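Local coordinates for protein putative Acetyltransferase (Pyrococcus horikoshii, PDB 3DDD) that binds coenzyme A and, as a member of the GNAT family, probably transfers an acyl group such as acetyl to an acceptor that is not identified, at residues T145-L150 with S258-C263; I240-N245 with Y280-Y285. All blocks are in the same frame, centred on the assembly; numbering follows the deposited sequence. Where two conformers were deposited one is given.

Contact 1: residues T145-L150 with S258-C263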
ATOM      1  N   THR A 145      -7.461  -6.804   6.025  1.00 34.62           N
ATOM      2  CA  THR A 145      -7.695  -5.701   5.119  1.00 31.50           C
ATOM      3  C   THR A 145      -8.113  -6.401   3.836  1.00 31.19           C
ATOM      4  O   THR A 145      -7.306  -7.078   3.208  1.00 31.43           O
ATOM      5  CB  THR A 145      -6.400  -4.836   4.904  1.00 33.60           C
ATOM      6  OG1 THR A 145      -5.227  -5.657   4.981  1.00 28.46           O
ATOM      7  CG2 THR A 145      -6.281  -3.723   5.935  1.00 24.84           C
ATOM      8  N   VAL A 146      -9.380  -6.214   3.454  1.00 33.86           N
ATOM      9  CA  VAL A 146     -10.057  -7.028   2.416  1.00 32.57           C
ATOM     10  C   VAL A 146     -10.335  -6.232   1.137  1.00 33.39           C
ATOM     11  O   VAL A 146     -10.985  -5.187   1.166  1.00 37.36           O
ATOM     12  CB  VAL A 146     -11.348  -7.647   2.964  1.00 32.27           C
ATOM     13  CG1 VAL A 146     -11.998  -8.554   1.946  1.00 26.87           C
ATOM     14  CG2 VAL A 146     -11.034  -8.439   4.232  1.00 32.17           C
ATOM     15  N   ARG A 147      -9.820  -6.741   0.022  0.50 33.28           N
ATOM     16  CA  ARG A 147      -9.919  -6.107  -1.288  0.50 32.83           C
ATOM     17  C   ARG A 147     -11.216  -6.580  -1.959  0.50 34.13           C
ATOM     18  O   ARG A 147     -11.411  -7.785  -2.154  0.50 32.41           O
ATOM     19  CB  ARG A 147      -8.681  -6.483  -2.126  0.50 32.65           C
ATOM     20  CG  ARG A 147      -8.515  -5.776  -3.493  0.50 34.84           C
ATOM     21  CD  ARG A 147      -7.227  -6.265  -4.232  0.50 33.34           C
ATOM     22  NE  ARG A 147      -6.052  -5.378  -4.103  0.50 41.46           N
ATOM     23  CZ  ARG A 147      -4.767  -5.771  -4.124  0.50 41.94           C
ATOM     24  NH1 ARG A 147      -4.420  -7.065  -4.242  0.50 38.67           N
ATOM     25  NH2 ARG A 147      -3.805  -4.856  -3.999  0.50 24.37           N
ATOM     26  N   TYR A 148     -12.101  -5.627  -2.272  1.00 34.22           N
ATOM     27  CA  TYR A 148     -13.394  -5.900  -2.899  1.00 33.28           C
ATOM     28  C   TYR A 148     -13.433  -5.227  -4.238  1.00 33.28           C
ATOM     29  O   TYR A 148     -12.899  -4.141  -4.387  1.00 32.04           O
ATOM     30  CB  TYR A 148     -14.557  -5.358  -2.054  1.00 33.01           C
ATOM     31  CG  TYR A 148     -14.874  -6.236  -0.864  1.00 29.65           C
ATOM     32  CD1 TYR A 148     -15.605  -7.406  -1.020  1.00 34.52           C
ATOM     33  CD2 TYR A 148     -14.417  -5.912   0.411  1.00 30.75           C
ATOM     34  CE1 TYR A 148     -15.906  -8.216   0.056  1.00 34.09           C
ATOM     35  CE2 TYR A 148     -14.716  -6.709   1.501  1.00 37.81           C
ATOM     36  CZ  TYR A 148     -15.460  -7.862   1.316  1.00 37.67           C
ATOM     37  OH  TYR A 148     -15.736  -8.665   2.390  1.00 39.14           O
ATOM     38  N   GLU A 149     -14.070  -5.877  -5.208  1.00 31.56           N
ATOM     39  CA  GLU A 149     -14.325  -5.269  -6.493  1.00 32.77           C
ATOM     40  C   GLU A 149     -15.807  -4.930  -6.495  1.00 33.48           C
ATOM     41  O   GLU A 149     -16.632  -5.756  -6.111  1.00 34.80           O
ATOM     42  CB  GLU A 149     -14.004  -6.222  -7.652  1.00 31.18           C
ATOM     43  CG  GLU A 149     -14.040  -5.554  -8.986  1.00 32.51           C
ATOM     44  CD  GLU A 149     -13.917  -6.522 -10.164  1.00 30.03           C
ATOM     45  OE1 GLU A 149     -13.149  -7.494 -10.092  1.00 36.81           O
ATOM     46  OE2 GLU A 149     -14.608  -6.307 -11.166  1.00 38.70           O
ATOM     47  N   LEU A 150     -16.120  -3.720  -6.945  1.00 30.83           N
ATOM     48  CA  LEU A 150     -17.456  -3.154  -6.905  1.00 30.77           C
ATOM     49  C   LEU A 150     -18.045  -3.400  -8.299  1.00 29.48           C
ATOM     50  O   LEU A 150     -17.464  -2.981  -9.288  1.00 29.45           O
ATOM     51  CB  LEU A 150     -17.371  -1.636  -6.607  1.00 31.52           C
ATOM     52  CG  LEU A 150     -16.599  -1.134  -5.371  1.00 30.44           C
ATOM     53  CD1 LEU A 150     -16.544   0.402  -5.283  1.00 23.84           C
ATOM     54  CD2 LEU A 150     -17.154  -1.716  -4.092  1.00 28.35           C
ATOM     55  N   SER A 258     -17.588  -8.092  -4.981  1.00 33.00           N
ATOM     56  CA  SER A 258     -16.984  -9.386  -5.182  1.00 33.17           C
ATOM     57  C   SER A 258     -15.658  -9.346  -4.457  1.00 35.16           C
ATOM     58  O   SER A 258     -14.807  -8.497  -4.744  1.00 34.13           O
ATOM     59  CB  SER A 258     -16.784  -9.620  -6.678  1.00 34.06           C
ATOM     60  OG  SER A 258     -16.036 -10.791  -6.935  1.00 37.28           O
ATOM     61  N   GLN A 259     -15.471 -10.240  -3.487  1.00 38.92           N
ATOM     62  CA  GLN A 259     -14.228 -10.227  -2.735  1.00 39.98           C
ATOM     63  C   GLN A 259     -13.061 -10.707  -3.583  1.00 36.68           C
ATOM     64  O   GLN A 259     -13.096 -11.803  -4.112  1.00 37.68           O
ATOM     65  CB  GLN A 259     -14.303 -11.090  -1.486  1.00 40.25           C
ATOM     66  CG  GLN A 259     -12.964 -11.006  -0.710  1.00 42.94           C
ATOM     67  CD  GLN A 259     -12.925 -11.843   0.523  1.00 43.29           C
ATOM     68  OE1 GLN A 259     -13.865 -11.837   1.329  1.00 45.56           O
ATOM     69  NE2 GLN A 259     -11.818 -12.549   0.710  1.00 44.59           N
ATOM     70  N   VAL A 260     -11.994  -9.925  -3.639  1.00 36.55           N
ATOM     71  CA  VAL A 260     -10.828 -10.287  -4.458  1.00 33.77           C
ATOM     72  C   VAL A 260      -9.786 -11.048  -3.666  1.00 36.15           C
ATOM     73  O   VAL A 260      -9.316 -12.095  -4.088  1.00 35.80           O
ATOM     74  CB  VAL A 260     -10.117  -9.037  -5.054  1.00 32.57           C
ATOM     75  CG1 VAL A 260      -8.929  -9.479  -5.926  1.00 28.66           C
ATOM     76  CG2 VAL A 260     -11.082  -8.203  -5.835  1.00 26.42           C
ATOM     77  N   THR A 261      -9.367 -10.474  -2.549  1.00 39.02           N
ATOM     78  CA  THR A 261      -8.345 -11.079  -1.705  1.00 38.69           C
ATOM     79  C   THR A 261      -8.349 -10.423  -0.338  1.00 37.25           C
ATOM     80  O   THR A 261      -8.960  -9.389  -0.165  1.00 36.11           O
ATOM     81  CB  THR A 261      -6.938 -10.977  -2.346  1.00 41.01           C
ATOM     82  OG1 THR A 261      -6.067 -11.894  -1.671  1.00 42.28           O
ATOM     83  CG2 THR A 261      -6.387  -9.569  -2.294  1.00 35.17           C
ATOM     84  N   SER A 262      -7.737 -11.054   0.654  1.00 37.27           N
ATOM     85  CA  SER A 262      -7.484 -10.371   1.915  1.00 37.66           C
ATOM     86  C   SER A 262      -6.052 -10.561   2.421  1.00 36.76           C
ATOM     87  O   SER A 262      -5.368 -11.509   2.086  1.00 37.12           O
ATOM     88  CB  SER A 262      -8.480 -10.780   2.973  1.00 37.29           C
ATOM     89  OG  SER A 262      -8.131 -12.013   3.512  1.00 45.00           O
ATOM     90  N   CYS A 263      -5.607  -9.584   3.202  1.00 37.70           N
ATOM     91  CA  CYS A 263      -4.361  -9.645   3.922  1.00 35.20           C
ATOM     92  C   CYS A 263      -4.630  -9.501   5.387  1.00 37.15           C
ATOM     93  O   CYS A 263      -5.707  -9.087   5.806  1.00 33.75           O
ATOM     94  CB  CYS A 263      -3.448  -8.505   3.519  1.00 33.77           C
ATOM     95  SG  CYS A 263      -2.881  -8.658   1.824  1.00 36.31           S
TER
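Thr145-Glu149 and Ser258-Cys263 pair as antiparallel strands, their axes 142° apart and 4.4 Å from each other at closest approach, with a classic beta bulge where Val260 and Thr261 both face Arg147. At the bulge Arg147 O takes two backbone N-H groups: a short bond from Val260 N, 2.7 Å, and a weak one from Thr261 N, 3.4 Å. Arg147 N in turn donates to Thr261 O, and beyond the extra residue the regular pattern resumes with Glu149 and Ser258, joined in both directions. Val146, Tyr148, Gln259 and Ser262 share one face of the strands. There the Tyr148 ring runs obliquely past Gln259, CE1 lying 3.6 Å from Gln259 CB, and its plane stands 83° from that of the amide. The extended Gln259 chain, with CG anti to the backbone N (chi1 -179°), runs on to Val146 and crosses it at about a right angle; Val146 CG1 meets Gln259 CD at 3.7 Å. Val146 CG2 turns the other way, onto Ser262 CB. On the face that carries Arg147 and Thr261, these two side chains run side by side, pointing the same way, with Thr261 CG2 3.8 Å from Arg147 CB, while Val260, on the bulge, sets its CB 3.4 Å from Arg147 O. At the other end of the pairing Thr145 OG1 passes beside Cys263 CB and is hydrogen-bonded to Asp125. The pairing joins strand 140-149 to a strand of the second GNAT domain, and the Cys263 side chain comes within about 6 Å of the bound coenzyme A. Strand 140-149 is bordered on its second edge by strand 238-242, through backbone bonds of Val146 with Ile241 and Tyr148 with Ile239; helix 246-252 packs on Tyr148 through Ile252, and strand 258-267 also pairs, antiparallel, with strand 121-126.

Contact 2: residues I240-N245 with Y280-Y285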
ATOM      1  N   ILE A 240     -10.160  -1.341  -0.594  1.00 33.04           N
ATOM      2  CA  ILE A 240      -9.595  -2.255   0.384  1.00 32.56           C
ATOM      3  C   ILE A 240     -10.022  -1.744   1.758  1.00 33.84           C
ATOM      4  O   ILE A 240      -9.554  -0.688   2.226  1.00 34.75           O
ATOM      5  CB  ILE A 240      -8.048  -2.357   0.286  1.00 31.59           C
ATOM      6  CG1 ILE A 240      -7.616  -2.794  -1.109  1.00 33.28           C
ATOM      7  CG2 ILE A 240      -7.556  -3.340   1.261  1.00 27.09           C
ATOM      8  CD1 ILE A 240      -6.135  -2.593  -1.384  1.00 27.66           C
ATOM      9  N   ILE A 241     -10.883  -2.535   2.387  1.00 32.17           N
ATOM     10  CA  ILE A 241     -11.568  -2.197   3.613  1.00 35.38           C
ATOM     11  C   ILE A 241     -10.918  -2.874   4.821  1.00 32.59           C
ATOM     12  O   ILE A 241     -10.705  -4.081   4.797  1.00 33.02           O
ATOM     13  CB  ILE A 241     -13.033  -2.706   3.528  1.00 34.53           C
ATOM     14  CG1 ILE A 241     -13.772  -1.990   2.398  1.00 31.42           C
ATOM     15  CG2 ILE A 241     -13.746  -2.479   4.817  1.00 42.17           C
ATOM     16  CD1 ILE A 241     -15.196  -2.451   2.299  1.00 39.85           C
ATOM     17  N   PRO A 242     -10.671  -2.120   5.899  1.00 32.84           N
ATOM     18  CA  PRO A 242     -10.231  -2.754   7.131  1.00 34.96           C
ATOM     19  C   PRO A 242     -11.440  -3.456   7.731  1.00 35.84           C
ATOM     20  O   PRO A 242     -12.473  -2.832   7.908  1.00 38.08           O
ATOM     21  CB  PRO A 242      -9.773  -1.581   8.000  1.00 36.94           C
ATOM     22  CG  PRO A 242      -9.921  -0.362   7.192  1.00 35.79           C
ATOM     23  CD  PRO A 242     -10.846  -0.672   6.063  1.00 35.08           C
ATOM     24  N   GLU A 243     -11.305  -4.738   8.037  0.50 38.28           N
ATOM     25  CA  GLU A 243     -12.451  -5.574   8.418  0.50 39.12           C
ATOM     26  C   GLU A 243     -13.062  -5.133   9.768  0.50 38.92           C
ATOM     27  O   GLU A 243     -14.192  -5.509  10.087  0.50 40.09           O
ATOM     28  CB  GLU A 243     -12.022  -7.059   8.419  0.50 39.90           C
ATOM     29  CG  GLU A 243     -13.139  -8.105   8.560  0.50 40.10           C
ATOM     30  CD  GLU A 243     -12.659  -9.543   8.318  0.50 39.34           C
ATOM     31  OE1 GLU A 243     -11.445  -9.772   8.180  0.50 38.80           O
ATOM     32  OE2 GLU A 243     -13.503 -10.459   8.280  0.50 43.83           O
ATOM     33  N   VAL A 244     -12.319  -4.333  10.540  1.00 38.18           N
ATOM     34  CA  VAL A 244     -12.792  -3.792  11.820  1.00 38.40           C
ATOM     35  C   VAL A 244     -13.661  -2.544  11.691  1.00 40.27           C
ATOM     36  O   VAL A 244     -14.182  -2.077  12.690  1.00 42.13           O
ATOM     37  CB  VAL A 244     -11.627  -3.425  12.766  1.00 35.67           C
ATOM     38  CG1 VAL A 244     -10.956  -4.687  13.298  1.00 42.77           C
ATOM     39  CG2 VAL A 244     -10.650  -2.490  12.088  1.00 33.02           C
ATOM     40  N   ASN A 245     -13.781  -1.981  10.488  1.00 41.20           N
ATOM     41  CA  ASN A 245     -14.708  -0.886  10.251  1.00 41.28           C
ATOM     42  C   ASN A 245     -15.987  -1.592   9.885  1.00 42.84           C
ATOM     43  O   ASN A 245     -16.125  -2.079   8.763  1.00 42.48           O
ATOM     44  CB  ASN A 245     -14.227   0.026   9.117  1.00 40.35           C
ATOM     45  CG  ASN A 245     -15.111   1.232   8.922  1.00 35.05           C
ATOM     46  OD1 ASN A 245     -16.290   1.184   9.211  1.00 31.01           O
ATOM     47  ND2 ASN A 245     -14.541   2.330   8.416  1.00 38.40           N
ATOM     48  N   TYR A 280     -12.363   3.877   5.769  1.00 33.48           N
ATOM     49  CA  TYR A 280     -13.192   2.956   4.980  1.00 34.05           C
ATOM     50  C   TYR A 280     -12.403   2.209   3.931  1.00 33.49           C
ATOM     51  O   TYR A 280     -12.740   1.098   3.619  1.00 33.39           O
ATOM     52  CB  TYR A 280     -14.342   3.694   4.283  1.00 34.43           C
ATOM     53  CG  TYR A 280     -15.445   4.081   5.212  1.00 31.99           C
ATOM     54  CD1 TYR A 280     -15.322   5.187   6.037  1.00 35.25           C
ATOM     55  CD2 TYR A 280     -16.591   3.323   5.303  1.00 36.29           C
ATOM     56  CE1 TYR A 280     -16.321   5.538   6.927  1.00 27.59           C
ATOM     57  CE2 TYR A 280     -17.604   3.665   6.207  1.00 37.62           C
ATOM     58  CZ  TYR A 280     -17.461   4.776   7.002  1.00 30.39           C
ATOM     59  OH  TYR A 280     -18.457   5.132   7.890  1.00 33.44           O
ATOM     60  N   GLY A 281     -11.366   2.838   3.391  1.00 33.79           N
ATOM     61  CA  GLY A 281     -10.574   2.271   2.324  1.00 36.07           C
ATOM     62  C   GLY A 281      -9.129   2.669   2.534  1.00 35.00           C
ATOM     63  O   GLY A 281      -8.797   3.862   2.599  1.00 35.59           O
ATOM     64  N   ILE A 282      -8.256   1.675   2.655  1.00 33.68           N
ATOM     65  CA  ILE A 282      -6.852   1.967   2.848  1.00 31.73           C
ATOM     66  C   ILE A 282      -6.290   2.506   1.536  1.00 32.75           C
ATOM     67  O   ILE A 282      -6.855   2.296   0.455  1.00 34.31           O
ATOM     68  CB  ILE A 282      -6.051   0.746   3.418  1.00 29.87           C
ATOM     69  CG1 ILE A 282      -5.797  -0.337   2.379  1.00 34.81           C
ATOM     70  CG2 ILE A 282      -6.737   0.129   4.648  1.00 30.37           C
ATOM     71  CD1 ILE A 282      -4.762  -1.363   2.868  1.00 31.88           C
ATOM     72  N   LEU A 283      -5.165   3.193   1.624  1.00 34.46           N
ATOM     73  CA  LEU A 283      -4.506   3.720   0.435  1.00 34.05           C
ATOM     74  C   LEU A 283      -4.052   2.586  -0.489  1.00 33.34           C
ATOM     75  O   LEU A 283      -4.441   2.543  -1.633  1.00 30.10           O
ATOM     76  CB  LEU A 283      -3.338   4.649   0.831  1.00 34.60           C
ATOM     77  CG  LEU A 283      -2.835   5.560  -0.321  1.00 35.46           C
ATOM     78  CD1 LEU A 283      -2.242   6.883   0.196  1.00 36.55           C
ATOM     79  CD2 LEU A 283      -1.820   4.831  -1.165  1.00 27.07           C
ATOM     80  N   ALA A 284      -3.234   1.672   0.029  1.00 33.37           N
ATOM     81  CA  ALA A 284      -2.682   0.540  -0.756  1.00 32.34           C
ATOM     82  C   ALA A 284      -2.126  -0.430   0.232  1.00 30.11           C
ATOM     83  O   ALA A 284      -1.703  -0.022   1.289  1.00 32.15           O
ATOM     84  CB  ALA A 284      -1.570   0.992  -1.712  1.00 31.91           C
ATOM     85  N   TYR A 285      -2.128  -1.722  -0.074  1.00 32.50           N
ATOM     86  CA  TYR A 285      -1.465  -2.700   0.808  1.00 32.26           C
ATOM     87  C   TYR A 285       0.046  -2.344   1.025  1.00 34.47           C
ATOM     88  O   TYR A 285       0.592  -2.533   2.113  1.00 34.97           O
ATOM     89  CB  TYR A 285      -1.573  -4.093   0.238  1.00 33.25           C
ATOM     90  CG  TYR A 285      -2.900  -4.818   0.340  1.00 29.72           C
ATOM     91  CD1 TYR A 285      -3.643  -4.833   1.518  1.00 35.20           C
ATOM     92  CD2 TYR A 285      -3.390  -5.544  -0.744  1.00 35.74           C
ATOM     93  CE1 TYR A 285      -4.829  -5.562   1.627  1.00 38.41           C
ATOM     94  CE2 TYR A 285      -4.602  -6.278  -0.657  1.00 39.60           C
ATOM     95  CZ  TYR A 285      -5.316  -6.279   0.526  1.00 32.13           C
ATOM     96  OH  TYR A 285      -6.489  -7.003   0.623  1.00 33.83           O
TER
HETATM   97  O   HOH W   1      -9.039   1.329  -0.827  1.00 31.30           O
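Ile240 meets Ile282 and Tyr285 with both branches of its side chain. CD1 sits over the centre of the Tyr285 ring in a CH-pi contact, 4.0 Å from the centroid and only 9° off the ring normal, while CG2, anti to the backbone N, presses to 3.5 Å from Tyr285 CE1 and also touches Ile282 CG1. Both backbone polar atoms of Ile240 are tied to Ile282: its O accepts a 2.7 Å bond from Ile282 N, and a water links its N to Ile282 O. Next, Ile241 lays CG1 3.5 Å from Tyr280 O, and its side chain also packs on Ala248, Leu249 and Ile252 of helix 246-252. Here strand 238-242 comes alongside the end of strand 279-281, where Tyr280 and Gly281 form a classic beta bulge opposite Leu216 of strand 212-218, the strand lying next to both. Pro242 places CD 3.6 Å from Tyr280 O and opens a type I beta turn that ends at Asn245, the N-cap of helix 246-252. Asn245 brings its ND2 3.6 Å above the plane of the Tyr280 ring, over its centre, with amide and ring 55° apart; that nitrogen is hydrogen-bonded to Tyr279 O.

Followed from the N terminus, the chain reaches strand 140-149 first among the strands of the two contacts, after the residues that line the coenzyme A pocket. It then runs on into the second GNAT domain, which includes strand 238-242, turns into helix 246-252 and comes back as strand 258-267, closing contact 1 across a loop of 107 residues. Contact 2 closes later, at 280-285, over 34 residues, and the two loops cross because their segments alternate. The contacts share the neighbouring strands 140-149 and 238-242. A hydrogen bond from Tyr285 OH to Thr145 O, 2.7 Å, ties the C-terminal segment of contact 2 to strand 140-149 of contact 1.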